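Long-range contact in conserved hypothetical protein (Methanosarcina mazei, PDB 2NR4), which is of unknown function but binds flavin mononucleotide as a flavoprotein: residues R55-W67 against I125-V139. Numbering follows the deposited sequence.
Sequences RPFVRLFKGSHTW and INLRNTDQSLVADLV. With FMN (flavin mononucleotide), chain C.
Val135 sets CG1 anti to its backbone N (chi1 -178°), bringing CG1 within 4.0 Å of Phe57 CD1 and CG2 within 3.7 Å of Arg59 NH1. All three side chains share one face of the sheet and lean the same way. On the opposite face, with Val58 and Leu60, Leu134 has its CB at the edge of the Trp67 ring, 3.6 Å from CD1. Its chi1 of 174° turns the branch so that CD2 reaches Trp67 CD1 too, at 3.8 Å. Val58 CG1 meets Leu138 CD1, the side chains crossing at about a right angle.

The backbones pair antiparallel. Val58 and Leu60 each exchange two N-H...O bonds, with Ala136 and Leu134 respectively. Leu60 N to Leu134 O is 2.8 Å and nearly straight (175°). Pro56 O takes Leu138 N, and a weak bond from Lys62 N to Gln132 O ends the series.

Arg128 grips Asp137 end-on in a salt bridge. NH2 reaches OD1 in the guanidinium plane, and NH1 reaches OD2 from above the carboxylate plane. Asn126 ND2 adds a second bond to OD2, on its anti lone pair. A water joins OD1 to Arg55 O. With an alanine in place of Asp137, Arg128 would probably lose its countercharge and the Asn126 amide would be freer to turn.

Strand 57-61 also binds the flavin by its backbone. Arg59 O accepts from FMN N3 at 2.8 Å, and Phe61 N donates to FMN O2 at 2.7 Å. After the type II turn from Phe61 to Ser64, Ser64 OG caps the next helix through Trp67 N. The first turn of that helix holds the phosphate by His65 N, Thr66 N and Thr66 OG1. With Pro46, Gly48 and Thr91, this strand, turn and helix N-terminus on an antiparallel beta-barrel form part of the FMN site.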
# COMPACT_ATOMS: atom_id res chain seq x y z
N ARG A 55 8.10 -6.39 21.28
CA ARG A 55 9.17 -6.19 20.32
C ARG A 55 8.71 -6.76 18.97
O ARG A 55 7.98 -7.77 18.94
CB ARG A 55 10.47 -6.89 20.74
CG ARG A 55 11.10 -6.34 22.04
CD ARG A 55 12.54 -6.87 22.25
NE ARG A 55 13.02 -6.52 23.60
CZ ARG A 55 13.57 -5.34 23.89
NH1 ARG A 55 13.73 -4.42 22.93
NH2 ARG A 55 13.95 -5.07 25.13
N PRO A 56 9.15 -6.13 17.86
CA PRO A 56 8.87 -6.73 16.56
C PRO A 56 9.61 -8.04 16.44
O PRO A 56 10.61 -8.25 17.18
CB PRO A 56 9.42 -5.75 15.55
CG PRO A 56 10.16 -4.72 16.29
CD PRO A 56 9.90 -4.87 17.76
N PHE A 57 9.14 -8.90 15.54
CA PHE A 57 9.80 -10.17 15.27
C PHE A 57 9.65 -10.62 13.82
O PHE A 57 8.84 -10.06 13.06
CB PHE A 57 9.33 -11.28 16.19
CG PHE A 57 7.87 -11.66 16.04
CD1 PHE A 57 7.52 -12.77 15.30
CD2 PHE A 57 6.89 -10.95 16.73
CE1 PHE A 57 6.17 -13.14 15.18
CE2 PHE A 57 5.53 -11.32 16.63
CZ PHE A 57 5.19 -12.41 15.86
N VAL A 58 10.45 -11.61 13.45
CA VAL A 58 10.42 -12.13 12.07
C VAL A 58 10.28 -13.63 12.12
O VAL A 58 10.72 -14.27 13.07
CB VAL A 58 11.68 -11.75 11.18
CG1 VAL A 58 11.70 -10.32 10.82
CG2 VAL A 58 13.02 -12.17 11.84
N ARG A 59 9.65 -14.19 11.08
CA ARG A 59 9.55 -15.63 10.96
C ARG A 59 10.22 -15.87 9.64
O ARG A 59 9.70 -15.44 8.60
CB ARG A 59 8.09 -16.11 10.88
CG ARG A 59 7.21 -15.81 12.07
CD ARG A 59 5.93 -16.72 12.09
NE ARG A 59 5.04 -16.41 13.23
CZ ARG A 59 4.97 -17.10 14.37
NH1 ARG A 59 5.70 -18.19 14.55
NH2 ARG A 59 4.14 -16.71 15.34
N LEU A 60 11.39 -16.48 9.67
CA LEU A 60 12.13 -16.75 8.44
C LEU A 60 12.04 -18.23 8.05
O LEU A 60 12.32 -19.12 8.85
CB LEU A 60 13.59 -16.33 8.60
CG LEU A 60 13.92 -15.02 9.29
CD1 LEU A 60 15.39 -14.97 9.65
CD2 LEU A 60 13.59 -13.87 8.33
N PHE A 61 11.66 -18.50 6.81
CA PHE A 61 11.68 -19.84 6.25
C PHE A 61 13.10 -20.40 6.26
O PHE A 61 14.06 -19.74 5.84
CB PHE A 61 11.11 -19.83 4.83
CG PHE A 61 9.62 -19.60 4.78
CD1 PHE A 61 8.76 -20.47 5.45
CD2 PHE A 61 9.09 -18.54 4.07
CE1 PHE A 61 7.37 -20.28 5.41
CE2 PHE A 61 7.72 -18.33 4.03
CZ PHE A 61 6.85 -19.20 4.71
N LYS A 62 13.26 -21.61 6.80
CA LYS A 62 14.58 -22.17 6.92
C LYS A 62 15.14 -22.46 5.53
O LYS A 62 14.40 -22.87 4.64
CB LYS A 62 14.54 -23.46 7.75
CG LYS A 62 14.28 -23.27 9.22
CD LYS A 62 14.48 -24.57 10.02
CE LYS A 62 13.14 -25.09 10.55
NZ LYS A 62 13.28 -26.24 11.51
N GLY A 63 16.43 -22.21 5.35
CA GLY A 63 17.14 -22.57 4.13
C GLY A 63 17.42 -21.38 3.22
O GLY A 63 18.12 -21.52 2.21
N SER A 64 16.85 -20.22 3.53
CA SER A 64 17.01 -19.04 2.69
C SER A 64 18.33 -18.32 3.00
O SER A 64 18.97 -18.56 4.02
CB SER A 64 15.84 -18.10 2.90
OG SER A 64 15.91 -17.48 4.18
N HIS A 65 18.73 -17.40 2.13
CA HIS A 65 19.95 -16.68 2.42
C HIS A 65 19.78 -15.76 3.66
O HIS A 65 20.68 -15.63 4.49
CB HIS A 65 20.47 -15.96 1.18
CG HIS A 65 21.42 -16.80 0.37
ND1 HIS A 65 22.63 -17.25 0.87
CD2 HIS A 65 21.34 -17.28 -0.89
CE1 HIS A 65 23.26 -17.95 -0.05
NE2 HIS A 65 22.49 -18.00 -1.13
N THR A 66 18.61 -15.12 3.77
CA THR A 66 18.31 -14.30 4.96
C THR A 66 18.42 -15.12 6.23
O THR A 66 19.00 -14.68 7.23
CB THR A 66 16.87 -13.73 4.85
OG1 THR A 66 16.77 -13.03 3.62
CG2 THR A 66 16.55 -12.80 5.99
N TRP A 67 17.83 -16.30 6.21
CA TRP A 67 17.93 -17.24 7.34
C TRP A 67 19.39 -17.56 7.72
O TRP A 67 19.79 -17.43 8.89
CB TRP A 67 17.14 -18.51 7.01
CG TRP A 67 17.35 -19.65 7.92
CD1 TRP A 67 16.75 -19.84 9.12
CD2 TRP A 67 18.21 -20.78 7.71
NE1 TRP A 67 17.19 -21.03 9.68
CE2 TRP A 67 18.08 -21.62 8.83
CE3 TRP A 67 19.09 -21.15 6.68
CZ2 TRP A 67 18.77 -22.83 8.95
CZ3 TRP A 67 19.79 -22.37 6.80
CH2 TRP A 67 19.62 -23.19 7.93
N ILE A 125 17.40 -11.45 18.20
CA ILE A 125 17.57 -12.08 19.50
C ILE A 125 16.57 -13.19 19.70
O ILE A 125 15.57 -13.30 18.93
CB ILE A 125 17.42 -11.06 20.64
CG1 ILE A 125 15.96 -10.54 20.73
CG2 ILE A 125 18.36 -9.89 20.43
CD1 ILE A 125 15.65 -9.62 21.93
N ASN A 126 16.80 -14.02 20.73
CA ASN A 126 15.89 -15.13 21.05
C ASN A 126 15.55 -16.01 19.83
O ASN A 126 14.40 -16.44 19.64
CB ASN A 126 14.59 -14.60 21.67
CG ASN A 126 14.84 -13.79 22.91
OD1 ASN A 126 15.79 -14.07 23.65
ND2 ASN A 126 13.99 -12.79 23.17
N LEU A 127 16.55 -16.29 19.01
CA LEU A 127 16.34 -17.20 17.88
C LEU A 127 15.76 -18.51 18.37
O LEU A 127 16.30 -19.12 19.28
CB LEU A 127 17.67 -17.42 17.15
CG LEU A 127 18.10 -16.29 16.21
CD1 LEU A 127 18.30 -14.93 16.91
CD2 LEU A 127 19.41 -16.70 15.47
N ARG A 128 14.66 -18.96 17.76
CA ARG A 128 14.02 -20.20 18.19
C ARG A 128 13.36 -20.81 16.98
O ARG A 128 12.74 -20.10 16.17
CB ARG A 128 12.96 -19.94 19.28
CG ARG A 128 11.93 -18.86 18.89
CD ARG A 128 11.20 -18.30 20.09
NE ARG A 128 10.24 -17.24 19.76
CZ ARG A 128 10.49 -15.94 19.75
NH1 ARG A 128 11.70 -15.47 19.99
NH2 ARG A 128 9.52 -15.08 19.48
N ASN A 129 13.49 -22.13 16.83
CA ASN A 129 12.78 -22.82 15.77
C ASN A 129 11.35 -23.06 16.16
O ASN A 129 11.05 -23.50 17.29
CB ASN A 129 13.45 -24.14 15.45
CG ASN A 129 14.86 -23.98 14.95
OD1 ASN A 129 15.72 -24.78 15.28
ND2 ASN A 129 15.11 -22.94 14.16
N THR A 130 10.44 -22.73 15.26
CA THR A 130 9.08 -23.24 15.33
C THR A 130 8.61 -23.65 13.95
O THR A 130 8.64 -22.84 13.01
CB THR A 130 8.04 -22.28 15.99
OG1 THR A 130 6.91 -22.13 15.12
CG2 THR A 130 8.62 -20.91 16.29
N ASP A 131 8.18 -24.91 13.86
CA ASP A 131 7.64 -25.50 12.65
C ASP A 131 8.78 -25.68 11.67
O ASP A 131 9.76 -26.38 11.96
CB ASP A 131 6.52 -24.62 12.07
CG ASP A 131 5.36 -24.39 13.06
OD1 ASP A 131 5.45 -24.84 14.23
OD2 ASP A 131 4.36 -23.76 12.66
N GLN A 132 8.68 -25.02 10.53
CA GLN A 132 9.76 -25.05 9.56
C GLN A 132 10.33 -23.63 9.39
O GLN A 132 10.76 -23.21 8.29
CB GLN A 132 9.28 -25.72 8.27
CG GLN A 132 8.37 -26.94 8.58
CD GLN A 132 8.51 -28.11 7.61
OE1 GLN A 132 8.93 -27.94 6.45
NE2 GLN A 132 8.14 -29.31 8.08
N SER A 133 10.35 -22.91 10.52
CA SER A 133 10.72 -21.51 10.56
C SER A 133 11.69 -21.20 11.68
O SER A 133 11.75 -21.93 12.68
CB SER A 133 9.49 -20.62 10.75
OG SER A 133 8.92 -20.29 9.50
N LEU A 134 12.47 -20.14 11.49
CA LEU A 134 13.26 -19.60 12.56
C LEU A 134 12.61 -18.29 12.95
O LEU A 134 12.43 -17.40 12.10
CB LEU A 134 14.68 -19.36 12.08
CG LEU A 134 15.56 -18.65 13.11
CD1 LEU A 134 16.03 -19.66 14.20
CD2 LEU A 134 16.73 -17.98 12.40
N VAL A 135 12.26 -18.17 14.22
CA VAL A 135 11.68 -16.92 14.73
C VAL A 135 12.78 -16.21 15.53
O VAL A 135 13.58 -16.86 16.23
CB VAL A 135 10.46 -17.20 15.58
CG1 VAL A 135 9.83 -15.90 16.08
CG2 VAL A 135 9.43 -18.00 14.78
N ALA A 136 12.83 -14.90 15.36
CA ALA A 136 13.73 -14.01 16.11
C ALA A 136 13.01 -12.71 16.48
O ALA A 136 12.30 -12.14 15.65
CB ALA A 136 14.97 -13.68 15.29
N ASP A 137 13.21 -12.23 17.70
CA ASP A 137 12.76 -10.89 18.04
C ASP A 137 13.82 -9.89 17.59
O ASP A 137 14.98 -10.30 17.34
CB ASP A 137 12.50 -10.78 19.55
CG ASP A 137 11.57 -11.87 20.03
OD1 ASP A 137 10.47 -11.99 19.45
OD2 ASP A 137 11.93 -12.64 20.95
N LEU A 138 13.44 -8.62 17.47
CA LEU A 138 14.28 -7.59 16.91
C LEU A 138 14.49 -6.41 17.84
O LEU A 138 13.52 -5.79 18.30
CB LEU A 138 13.68 -7.06 15.60
CG LEU A 138 13.48 -8.11 14.49
CD1 LEU A 138 12.83 -7.44 13.30
CD2 LEU A 138 14.81 -8.76 14.05
N VAL A 139 15.75 -6.07 18.06
CA VAL A 139 16.11 -4.94 18.93
C VAL A 139 16.82 -3.87 18.04
O VAL A 139 17.86 -4.16 17.47
CB VAL A 139 17.05 -5.41 20.07
CG1 VAL A 139 17.37 -4.22 20.96
CG2 VAL A 139 16.44 -6.59 20.86
N1 FMN C . 10.13 -15.21 3.66
C2 FMN C . 10.33 -15.39 5.01
O2 FMN C . 11.11 -16.26 5.38
N3 FMN C . 9.63 -14.63 5.93
C4 FMN C . 8.74 -13.66 5.50
O4 FMN C . 8.28 -12.84 6.28
C4A FMN C . 8.54 -13.46 4.13
N5 FMN C . 7.65 -12.51 3.68
C5A FMN C . 7.47 -12.29 2.32
C6 FMN C . 6.58 -11.31 1.88
C7 FMN C . 6.39 -11.09 0.52
C7M FMN C . 5.37 -10.07 0.09
C8 FMN C . 7.10 -11.88 -0.41
C8M FMN C . 7.06 -11.59 -1.86
C9 FMN C . 7.99 -12.88 0.02
C9A FMN C . 8.18 -13.07 1.40
N10 FMN C . 9.07 -14.05 1.86
C10 FMN C . 9.24 -14.25 3.22
C1' FMN C . 9.71 -15.00 0.90
C2' FMN C . 11.13 -14.50 0.61
O2' FMN C . 11.09 -13.15 0.23
C3' FMN C . 11.68 -15.29 -0.55
O3' FMN C . 11.74 -16.66 -0.17
C4' FMN C . 13.03 -14.75 -0.99
O4' FMN C . 13.29 -15.37 -2.23
C5' FMN C . 14.15 -15.08 0.01
O5' FMN C . 15.42 -14.89 -0.58
P FMN C . 16.83 -15.00 0.21
O1P FMN C . 17.29 -16.46 0.01
O2P FMN C . 16.59 -14.76 1.71
O3P FMN C . 17.81 -14.05 -0.49
O HOH W 1 8.46 -10.21 20.13
O HOH W 2 12.63 -4.16 20.27
O HOH W 3 11.13 -28.81 11.39
O HOH W 4 17.10 -22.51 12.19